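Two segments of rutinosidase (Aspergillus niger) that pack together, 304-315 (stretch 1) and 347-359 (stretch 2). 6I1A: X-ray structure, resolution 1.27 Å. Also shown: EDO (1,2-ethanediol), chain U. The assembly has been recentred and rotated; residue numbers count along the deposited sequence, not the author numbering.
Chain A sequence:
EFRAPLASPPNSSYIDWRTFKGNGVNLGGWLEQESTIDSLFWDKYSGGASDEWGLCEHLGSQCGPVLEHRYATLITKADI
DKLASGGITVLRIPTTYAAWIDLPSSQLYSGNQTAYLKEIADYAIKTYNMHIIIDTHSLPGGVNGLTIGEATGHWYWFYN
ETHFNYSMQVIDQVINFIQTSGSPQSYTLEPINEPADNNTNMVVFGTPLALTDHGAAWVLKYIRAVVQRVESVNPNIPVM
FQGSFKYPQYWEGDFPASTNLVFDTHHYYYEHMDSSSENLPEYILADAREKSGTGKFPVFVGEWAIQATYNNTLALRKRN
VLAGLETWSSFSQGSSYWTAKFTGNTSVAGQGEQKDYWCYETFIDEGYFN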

# COMPACT_ATOMS: atom_id res chain seq x y z
N TRP A 304 10.08 -2.14 14.03
CA TRP A 304 9.32 -3.24 13.39
C TRP A 304 8.92 -4.21 14.47
O TRP A 304 9.46 -4.21 15.59
CB TRP A 304 10.13 -3.92 12.27
CG TRP A 304 11.24 -4.80 12.78
CD1 TRP A 304 12.38 -4.46 13.43
CD2 TRP A 304 11.25 -6.25 12.69
NE1 TRP A 304 13.13 -5.59 13.69
CE2 TRP A 304 12.46 -6.70 13.26
CE3 TRP A 304 10.35 -7.18 12.15
CZ2 TRP A 304 12.80 -8.05 13.27
CZ3 TRP A 304 10.70 -8.53 12.15
CH2 TRP A 304 11.90 -8.91 12.73
N ALA A 305 7.95 -5.07 14.14
CA ALA A 305 7.53 -6.16 15.01
C ALA A 305 6.85 -7.21 14.15
O ALA A 305 6.44 -6.92 13.06
CB ALA A 305 6.66 -5.67 16.13
N ILE A 306 6.69 -8.42 14.71
CA ILE A 306 6.19 -9.60 13.93
C ILE A 306 4.70 -9.81 14.03
O ILE A 306 4.22 -10.76 13.36
CB ILE A 306 6.94 -10.88 14.32
CG1 ILE A 306 6.71 -11.27 15.76
CG2 ILE A 306 8.38 -10.79 13.95
CD1 ILE A 306 7.08 -12.74 16.03
N GLN A 307 3.91 -9.05 14.78
CA GLN A 307 2.46 -9.29 14.80
C GLN A 307 1.87 -9.05 13.42
O GLN A 307 2.10 -7.98 12.78
CB GLN A 307 1.75 -8.43 15.83
CG GLN A 307 0.24 -8.74 15.87
CD GLN A 307 -0.57 -7.85 16.76
OE1 GLN A 307 -0.06 -7.25 17.72
NE2 GLN A 307 -1.87 -7.77 16.48
N ALA A 308 1.14 -10.06 12.92
CA ALA A 308 0.36 -9.97 11.67
C ALA A 308 -1.08 -9.52 11.90
O ALA A 308 -1.56 -9.47 13.04
CB ALA A 308 0.41 -11.33 11.00
N THR A 309 -1.78 -9.16 10.83
CA THR A 309 -3.17 -8.71 10.92
C THR A 309 -4.09 -9.90 11.23
O THR A 309 -5.01 -9.74 12.06
CB THR A 309 -3.58 -7.97 9.66
OG1 THR A 309 -2.76 -6.79 9.51
CG2 THR A 309 -5.03 -7.56 9.71
N TYR A 310 -3.79 -11.03 10.64
CA TYR A 310 -4.62 -12.24 10.83
C TYR A 310 -3.75 -13.42 11.21
O TYR A 310 -2.56 -13.50 10.97
CB TYR A 310 -5.31 -12.57 9.49
CG TYR A 310 -6.19 -11.51 8.92
CD1 TYR A 310 -7.46 -11.29 9.44
CD2 TYR A 310 -5.76 -10.61 7.96
CE1 TYR A 310 -8.30 -10.29 8.96
CE2 TYR A 310 -6.59 -9.62 7.45
CZ TYR A 310 -7.86 -9.42 7.97
OH TYR A 310 -8.68 -8.45 7.44
N ASN A 311 -4.40 -14.44 11.80
CA ASN A 311 -3.80 -15.78 11.96
C ASN A 311 -2.37 -15.68 12.49
O ASN A 311 -1.44 -16.26 11.92
CB ASN A 311 -3.77 -16.53 10.61
CG ASN A 311 -5.16 -16.79 10.07
OD1 ASN A 311 -6.13 -16.70 10.80
ND2 ASN A 311 -5.25 -17.07 8.79
N ASN A 312 -2.24 -15.05 13.64
CA ASN A 312 -0.98 -15.10 14.40
C ASN A 312 -0.78 -16.46 15.01
O ASN A 312 -1.75 -17.00 15.63
CB ASN A 312 -0.91 -14.02 15.47
CG ASN A 312 -0.71 -12.62 14.86
OD1 ASN A 312 0.43 -12.29 14.53
ND2 ASN A 312 -1.79 -11.86 14.72
N THR A 313 0.40 -16.97 14.87
CA THR A 313 0.79 -18.22 15.55
C THR A 313 2.06 -18.03 16.34
O THR A 313 3.08 -17.46 15.87
CB THR A 313 0.88 -19.37 14.55
OG1 THR A 313 2.02 -19.24 13.73
CG2 THR A 313 -0.25 -19.45 13.55
N LEU A 314 2.04 -18.61 17.52
CA LEU A 314 3.23 -18.60 18.36
C LEU A 314 4.37 -19.42 17.80
O LEU A 314 5.54 -19.21 18.10
CB LEU A 314 2.81 -19.05 19.76
CG LEU A 314 1.76 -18.17 20.43
CD1 LEU A 314 1.19 -18.85 21.67
CD2 LEU A 314 2.36 -16.86 20.83
N ALA A 315 4.00 -20.51 17.06
CA ALA A 315 4.98 -21.46 16.57
C ALA A 315 5.98 -20.81 15.58
O ALA A 315 7.08 -21.33 15.48
CB ALA A 315 4.25 -22.62 15.89
N SER A 347 -5.47 -8.90 23.15
CA SER A 347 -5.57 -10.06 22.23
C SER A 347 -5.12 -9.74 20.79
O SER A 347 -5.18 -8.57 20.35
CB SER A 347 -7.01 -10.51 22.20
OG SER A 347 -7.00 -11.81 21.70
N VAL A 348 -4.54 -10.72 20.10
CA VAL A 348 -4.23 -10.61 18.66
C VAL A 348 -5.20 -11.53 17.89
O VAL A 348 -5.65 -12.50 18.49
CB VAL A 348 -2.75 -10.95 18.39
CG1 VAL A 348 -1.83 -10.06 19.24
CG2 VAL A 348 -2.47 -12.43 18.60
N ALA A 349 -5.35 -11.32 16.59
CA ALA A 349 -6.10 -12.26 15.74
C ALA A 349 -5.26 -13.55 15.66
O ALA A 349 -4.11 -13.52 15.24
CB ALA A 349 -6.33 -11.65 14.38
N GLY A 350 -5.87 -14.73 15.93
CA GLY A 350 -5.10 -15.98 16.03
C GLY A 350 -4.79 -16.31 17.47
O GLY A 350 -5.73 -16.23 18.28
N GLN A 351 -3.60 -16.73 17.81
CA GLN A 351 -3.24 -17.29 19.12
C GLN A 351 -2.48 -16.23 19.89
O GLN A 351 -1.53 -15.67 19.30
CB GLN A 351 -2.31 -18.50 19.01
CG GLN A 351 -2.92 -19.72 18.36
CD GLN A 351 -3.89 -20.42 19.28
OE1 GLN A 351 -3.74 -20.40 20.50
NE2 GLN A 351 -4.92 -21.03 18.71
N GLY A 352 -2.83 -16.03 21.15
CA GLY A 352 -1.94 -15.32 22.06
C GLY A 352 -2.33 -13.87 22.21
O GLY A 352 -3.40 -13.43 21.84
N GLU A 353 -1.39 -13.18 22.85
CA GLU A 353 -1.59 -11.76 23.23
C GLU A 353 -0.40 -10.93 22.72
O GLU A 353 0.61 -11.49 22.35
CB GLU A 353 -1.67 -11.65 24.75
CG GLU A 353 -2.93 -12.29 25.32
CD GLU A 353 -2.94 -12.33 26.83
OE1 GLU A 353 -1.87 -12.19 27.47
OE2 GLU A 353 -4.03 -12.55 27.35
N GLN A 354 -0.55 -9.60 22.77
CA GLN A 354 0.57 -8.78 22.22
C GLN A 354 1.89 -9.07 22.91
O GLN A 354 2.93 -9.11 22.26
CB GLN A 354 0.21 -7.30 22.22
CG GLN A 354 -0.82 -6.95 21.19
CD GLN A 354 -1.01 -5.47 21.00
OE1 GLN A 354 -1.00 -4.70 21.93
NE2 GLN A 354 -1.10 -5.06 19.75
N LYS A 355 1.92 -9.31 24.22
CA LYS A 355 3.18 -9.60 24.88
C LYS A 355 3.92 -10.81 24.30
O LYS A 355 5.13 -10.88 24.44
CB LYS A 355 3.03 -9.72 26.39
CG LYS A 355 2.18 -10.89 26.86
CD LYS A 355 2.07 -11.00 28.36
CE LYS A 355 1.11 -12.10 28.78
NZ LYS A 355 1.39 -13.36 28.04
N ASP A 356 3.23 -11.74 23.64
CA ASP A 356 3.90 -12.89 23.02
C ASP A 356 4.69 -12.50 21.75
O ASP A 356 5.59 -13.25 21.39
CB ASP A 356 2.84 -13.94 22.67
CG ASP A 356 2.12 -14.52 23.90
OD1 ASP A 356 2.81 -14.76 24.88
OD2 ASP A 356 0.92 -14.63 23.83
N TYR A 357 4.36 -11.36 21.11
CA TYR A 357 4.92 -10.98 19.80
C TYR A 357 5.74 -9.69 19.90
O TYR A 357 6.49 -9.47 18.95
CB TYR A 357 3.81 -10.79 18.76
CG TYR A 357 2.98 -12.06 18.56
CD1 TYR A 357 1.87 -12.30 19.34
CD2 TYR A 357 3.36 -13.01 17.62
CE1 TYR A 357 1.11 -13.46 19.15
CE2 TYR A 357 2.63 -14.18 17.43
CZ TYR A 357 1.52 -14.37 18.20
OH TYR A 357 0.80 -15.53 17.98
N TRP A 358 5.62 -8.90 20.95
CA TRP A 358 6.25 -7.55 21.04
C TRP A 358 7.34 -7.45 22.11
O TRP A 358 7.88 -6.33 22.25
CB TRP A 358 5.16 -6.51 21.27
CG TRP A 358 4.20 -6.30 20.16
CD1 TRP A 358 3.13 -7.08 19.87
CD2 TRP A 358 4.21 -5.24 19.20
NE1 TRP A 358 2.46 -6.55 18.79
CE2 TRP A 358 3.12 -5.41 18.34
CE3 TRP A 358 5.09 -4.17 18.97
CZ2 TRP A 358 2.84 -4.53 17.29
CZ3 TRP A 358 4.81 -3.30 17.94
CH2 TRP A 358 3.71 -3.45 17.11
N CYS A 359 7.68 -8.52 22.83
CA CYS A 359 8.69 -8.47 23.92
C CYS A 359 9.97 -9.09 23.47
O CYS A 359 10.09 -10.34 23.38
CB CYS A 359 8.15 -9.13 25.16
SG CYS A 359 9.30 -8.91 26.53
C1 EDO U . 0.86 -1.79 18.97
O1 EDO U . -0.51 -1.85 19.36
C2 EDO U . 1.84 -2.25 20.02
O2 EDO U . 2.17 -1.26 21.04
O HOH W 1 -3.96 -9.19 14.94
O HOH W 2 -3.85 -6.78 18.56

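The two stretches lie far apart in sequence but bury 757 Å² between them. The closest pair of CA atoms is N311 CA and G350 CA, 4.3 Å apart.

S347 opens stretch 2, with its CA-to-CB bond directed away from stretch 1. Its carbonyl still takes part: water 2 donates to S347 O (2.9 Å) and accepts from Q307 NE2 (3.0 Å). V348 points toward stretch 1. V348 CG1 packs 3.6 Å from Q307 CD, and V348 CG2 lies 3.8 Å from N312 CB.

A349 carries the first direct backbone bond. A349 O accepts from N312 N and from N312 ND2, each at 2.9 Å, so one carbonyl serves both the main chain and the side chain of the same residue. N312 is also braced within its own stretch. A308 N donates to N312 OD1 (2.8 Å), and N312 ND2 donates to A308 O (2.9 Å). This pairing holds the amide in place. A349 CB rests 3.3 Å from T309 O. Water 1 accepts from A349 N and from Q307 NE2, both at 3.0 Å, and donates to A308 O at 3.1 Å.

G350 forms a single beta bridge with N312. G350 CA sits 3.5 Å from N312 O in a CA-H...O contact. A side chain here would clash with that oxygen, and the backbone angles by themselves call for glycine. Q351 N closes the bridge by donating to N312 O at 2.9 Å.

Q354 reaches stretch 1 with the end of its side chain. Q354 NE2 donates to Q307 OE1 at 3.2 Å and to O1 of the ethanediol at 3.3 Å. D356 CB packs 3.5 Å from L314 CD2, while D356 OD2 accepts from E353 N at 2.9 Å.

Y357 is covered by stretch 1 more than any other residue of stretch 2. N312 OD1 lies over one face of its ring. I306 CD1 lies at the ring edge, 4.1 Å from Y357 CD2, and L314 CD2 is 3.7 Å from Y357 CZ. The hydroxyl turns back to its own stretch: Y357 OH donates to Q351 O at 2.7 Å. Y357 OH is also 3.4 Å from L314 N, but the angle is too poor for a hydrogen bond.

W358 completes the contact. W358 NE1 donates to Q307 OE1 at 2.8 Å and 168°, a nearly straight bond. A305 CB sits 3.6 Å from the centroid of the W358 six-membered ring, a CH-pi contact over one face. Ethanediol C2 covers the opposite face, 3.7 Å from W358 CH2.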